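PDB 7CHU: putative pectin lyase from Geobacillus virus E2, which forms the trimeric tailspike of a deep-sea thermophilic bacteriophage and, from its pectate-lyase-like fold, probably binds or cleaves polysaccharide on the host surface. Local coordinates for residues A234-I242 with F260-V268. Residues are numbered along the deposited sequence; the frame is centred on the assembly and turned at random.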
loop_
_atom_site.group_PDB
_atom_site.type_symbol
_atom_site.label_atom_id
_atom_site.label_comp_id
_atom_site.label_asym_id
_atom_site.label_seq_id
_atom_site.Cartn_x
_atom_site.Cartn_y
_atom_site.Cartn_z
ATOM N N ALA A 234 -5.306 0.531 -33.070
ATOM C CA ALA A 234 -5.258 1.089 -34.421
ATOM C C ALA A 234 -5.628 2.564 -34.441
ATOM O O ALA A 234 -5.260 3.286 -35.385
ATOM C CB ALA A 234 -6.184 0.310 -35.370
ATOM N N ARG A 235 -6.323 3.039 -33.410
ATOM C CA ARG A 235 -6.714 4.429 -33.355
ATOM C C ARG A 235 -6.070 5.155 -32.202
ATOM O O ARG A 235 -6.515 6.260 -31.862
ATOM C CB ARG A 235 -8.226 4.560 -33.242
ATOM C CG ARG A 235 -8.964 4.184 -34.474
ATOM C CD ARG A 235 -10.375 3.915 -34.095
ATOM N NE ARG A 235 -10.873 2.887 -34.986
ATOM C CZ ARG A 235 -12.147 2.795 -35.331
ATOM N NH1 ARG A 235 -12.578 1.878 -36.190
ATOM N NH2 ARG A 235 -13.010 3.649 -34.800
ATOM N N ASN A 236 -5.066 4.546 -31.572
ATOM C CA ASN A 236 -4.320 5.187 -30.487
ATOM C C ASN A 236 -5.208 5.502 -29.277
ATOM O O ASN A 236 -5.048 6.538 -28.625
ATOM C CB ASN A 236 -3.626 6.452 -30.985
ATOM C CG ASN A 236 -2.536 6.880 -30.071
ATOM O OD1 ASN A 236 -1.958 6.050 -29.380
ATOM N ND2 ASN A 236 -2.241 8.177 -30.042
ATOM N N LYS A 237 -6.154 4.609 -28.981
ATOM C CA LYS A 237 -7.013 4.711 -27.800
ATOM C C LYS A 237 -6.639 3.629 -26.788
ATOM O O LYS A 237 -6.363 2.481 -27.171
ATOM C CB LYS A 237 -8.489 4.581 -28.177
ATOM C CG LYS A 237 -8.925 5.506 -29.303
ATOM C CD LYS A 237 -8.606 6.964 -29.024
ATOM C CE LYS A 237 -9.066 7.855 -30.190
ATOM N NZ LYS A 237 -8.565 9.234 -30.020
ATOM N N HIS A 238 -6.650 3.991 -25.493
ATOM C CA HIS A 238 -6.038 3.171 -24.451
ATOM C C HIS A 238 -6.953 3.041 -23.230
ATOM O O HIS A 238 -7.997 3.694 -23.124
ATOM C CB HIS A 238 -4.659 3.744 -24.083
ATOM C CG HIS A 238 -3.753 3.892 -25.279
ATOM N ND1 HIS A 238 -3.057 2.833 -25.813
ATOM C CD2 HIS A 238 -3.468 4.962 -26.067
ATOM C CE1 HIS A 238 -2.359 3.239 -26.860
ATOM N NE2 HIS A 238 -2.594 4.529 -27.042
ATOM N N GLY A 239 -6.579 2.130 -22.322
ATOM C CA GLY A 239 -7.406 1.892 -21.150
ATOM C C GLY A 239 -7.558 3.126 -20.283
ATOM O O GLY A 239 -8.674 3.530 -19.942
ATOM N N VAL A 240 -6.438 3.745 -19.922
ATOM C CA VAL A 240 -6.393 5.030 -19.221
ATOM C C VAL A 240 -5.404 5.906 -19.973
ATOM O O VAL A 240 -4.270 5.485 -20.214
ATOM C CB VAL A 240 -5.943 4.883 -17.755
ATOM C CG1 VAL A 240 -5.916 6.269 -17.065
ATOM C CG2 VAL A 240 -6.853 3.938 -17.008
ATOM N N TYR A 241 -5.832 7.091 -20.383
ATOM C CA TYR A 241 -4.979 8.021 -21.120
ATOM C C TYR A 241 -4.812 9.273 -20.270
ATOM O O TYR A 241 -5.802 9.952 -19.967
ATOM C CB TYR A 241 -5.594 8.348 -22.480
ATOM C CG TYR A 241 -4.644 9.009 -23.479
ATOM C CD1 TYR A 241 -4.385 10.389 -23.445
ATOM C CD2 TYR A 241 -4.026 8.259 -24.471
ATOM C CE1 TYR A 241 -3.498 10.988 -24.383
ATOM C CE2 TYR A 241 -3.160 8.855 -25.406
ATOM C CZ TYR A 241 -2.900 10.202 -25.348
ATOM O OH TYR A 241 -2.050 10.748 -26.278
ATOM N N ILE A 242 -3.582 9.568 -19.866
ATOM C CA ILE A 242 -3.293 10.688 -18.976
ATOM C C ILE A 242 -2.493 11.714 -19.774
ATOM O O ILE A 242 -1.347 11.454 -20.156
ATOM C CB ILE A 242 -2.523 10.237 -17.723
ATOM C CG1 ILE A 242 -3.366 9.207 -16.941
ATOM C CG2 ILE A 242 -2.175 11.463 -16.880
ATOM C CD1 ILE A 242 -2.583 8.296 -15.928
ATOM N N PHE A 260 -6.310 -3.633 -14.220
ATOM C CA PHE A 260 -6.310 -3.368 -15.662
ATOM C C PHE A 260 -6.134 -4.695 -16.384
ATOM O O PHE A 260 -5.150 -5.396 -16.140
ATOM C CB PHE A 260 -5.188 -2.405 -16.064
ATOM C CG PHE A 260 -5.189 -1.098 -15.309
ATOM C CD1 PHE A 260 -5.955 -0.039 -15.750
ATOM C CD2 PHE A 260 -4.413 -0.931 -14.164
ATOM C CE1 PHE A 260 -5.971 1.180 -15.046
ATOM C CE2 PHE A 260 -4.411 0.268 -13.453
ATOM C CZ PHE A 260 -5.195 1.337 -13.898
ATOM N N GLU A 261 -7.088 -5.069 -17.231
ATOM C CA GLU A 261 -6.998 -6.400 -17.823
ATOM C C GLU A 261 -7.532 -6.397 -19.246
ATOM O O GLU A 261 -8.573 -5.807 -19.511
ATOM C CB GLU A 261 -7.772 -7.436 -16.994
ATOM C CG GLU A 261 -7.689 -8.839 -17.607
ATOM C CD GLU A 261 -8.016 -9.948 -16.624
ATOM O OE1 GLU A 261 -8.352 -9.655 -15.457
ATOM O OE2 GLU A 261 -7.936 -11.119 -17.027
ATOM N N ALA A 262 -6.823 -7.086 -20.149
ATOM C CA ALA A 262 -7.305 -7.346 -21.509
ATOM C C ALA A 262 -7.755 -6.064 -22.215
ATOM O O ALA A 262 -8.800 -6.017 -22.861
ATOM C CB ALA A 262 -8.434 -8.391 -21.500
ATOM N N ASN A 263 -6.972 -5.008 -22.097
ATOM C CA ASN A 263 -7.322 -3.812 -22.840
ATOM C C ASN A 263 -6.827 -3.943 -24.271
ATOM O O ASN A 263 -5.937 -4.745 -24.566
ATOM C CB ASN A 263 -6.754 -2.582 -22.147
ATOM C CG ASN A 263 -7.687 -2.080 -21.033
ATOM O OD1 ASN A 263 -8.895 -1.905 -21.247
ATOM N ND2 ASN A 263 -7.138 -1.896 -19.844
ATOM N N ASN A 264 -7.464 -3.204 -25.177
ATOM C CA ASN A 264 -7.091 -3.284 -26.577
ATOM C C ASN A 264 -6.070 -2.227 -26.977
ATOM O O ASN A 264 -5.427 -2.363 -28.022
ATOM C CB ASN A 264 -8.355 -3.229 -27.443
ATOM C CG ASN A 264 -9.214 -4.444 -27.221
ATOM O OD1 ASN A 264 -8.753 -5.555 -27.421
ATOM N ND2 ASN A 264 -10.432 -4.256 -26.729
ATOM N N GLY A 265 -5.908 -1.186 -26.173
ATOM C CA GLY A 265 -4.733 -0.354 -26.215
ATOM C C GLY A 265 -3.811 -0.704 -25.073
ATOM O O GLY A 265 -3.925 -1.766 -24.448
ATOM N N SER A 266 -2.889 0.208 -24.778
ATOM C CA SER A 266 -2.137 0.110 -23.531
ATOM C C SER A 266 -3.068 0.220 -22.321
ATOM O O SER A 266 -4.085 0.911 -22.366
ATOM C CB SER A 266 -1.084 1.209 -23.484
ATOM O OG SER A 266 0.000 0.878 -24.352
ATOM N N HIS A 267 -2.698 -0.427 -21.205
ATOM C CA HIS A 267 -3.489 -0.227 -19.994
ATOM C C HIS A 267 -3.425 1.222 -19.546
ATOM O O HIS A 267 -4.452 1.839 -19.238
ATOM C CB HIS A 267 -3.020 -1.138 -18.859
ATOM C CG HIS A 267 -3.238 -2.590 -19.137
ATOM N ND1 HIS A 267 -4.477 -3.116 -19.448
ATOM C CD2 HIS A 267 -2.363 -3.624 -19.181
ATOM C CE1 HIS A 267 -4.355 -4.416 -19.661
ATOM N NE2 HIS A 267 -3.085 -4.748 -19.510
ATOM N N VAL A 268 -2.220 1.766 -19.468
ATOM C CA VAL A 268 -1.975 3.121 -18.999
ATOM C C VAL A 268 -1.066 3.782 -20.020
ATOM O O VAL A 268 -0.002 3.241 -20.336
ATOM C CB VAL A 268 -1.304 3.128 -17.617
ATOM C CG1 VAL A 268 -0.798 4.520 -17.279
ATOM C CG2 VAL A 268 -2.268 2.614 -16.554
#
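Successive coils of the right-handed parallel beta-helix meet where His238, Gly239 and Val240 run beside Ser266, His267 and Val268. The turns of 234-239 and 262-267 lead into strands 240-243 and 268-271, which pair in parallel at Val240 and Val268. Gly239 N donates to Ser266 O at 2.8 Å. One residue on, Val240 N reaches His267 O at 2.8 Å, and these consecutive bonds carry the parallel pairing into the strands. Beside them the His238 ring takes a third backbone N-H. With CG beside the backbone N and anti to the carbonyl carbon (chi1 -55°), the ring edge is brought to Ser266 N. ND1 accepts that N-H at 2.8 Å, within 3° of the ring plane. On the same ring, NE2 donates to Asn236 OD1 at 2.9 Å, though from above that carbonyl plane. The ring also stacks on Tyr269. Gly239 has no side chain, and its CA packs against the Asn263 amide, with CG 4.0 Å away. Asn263 OD1 accepts Asn230 N, and its ND2 is hydrogen-bonded to Asn227 OD1 and donates to His267 ND1. In the core, Val240 CG2 meets the edge of the Phe260 ring at CE1, 3.5 Å away, while Val268 CG2 lies over one face. The two bonds of His238 fix its ring orientation. With ND1 accepting and NE2 donating, the geometry is consistent with a neutral imidazole protonated on NE2.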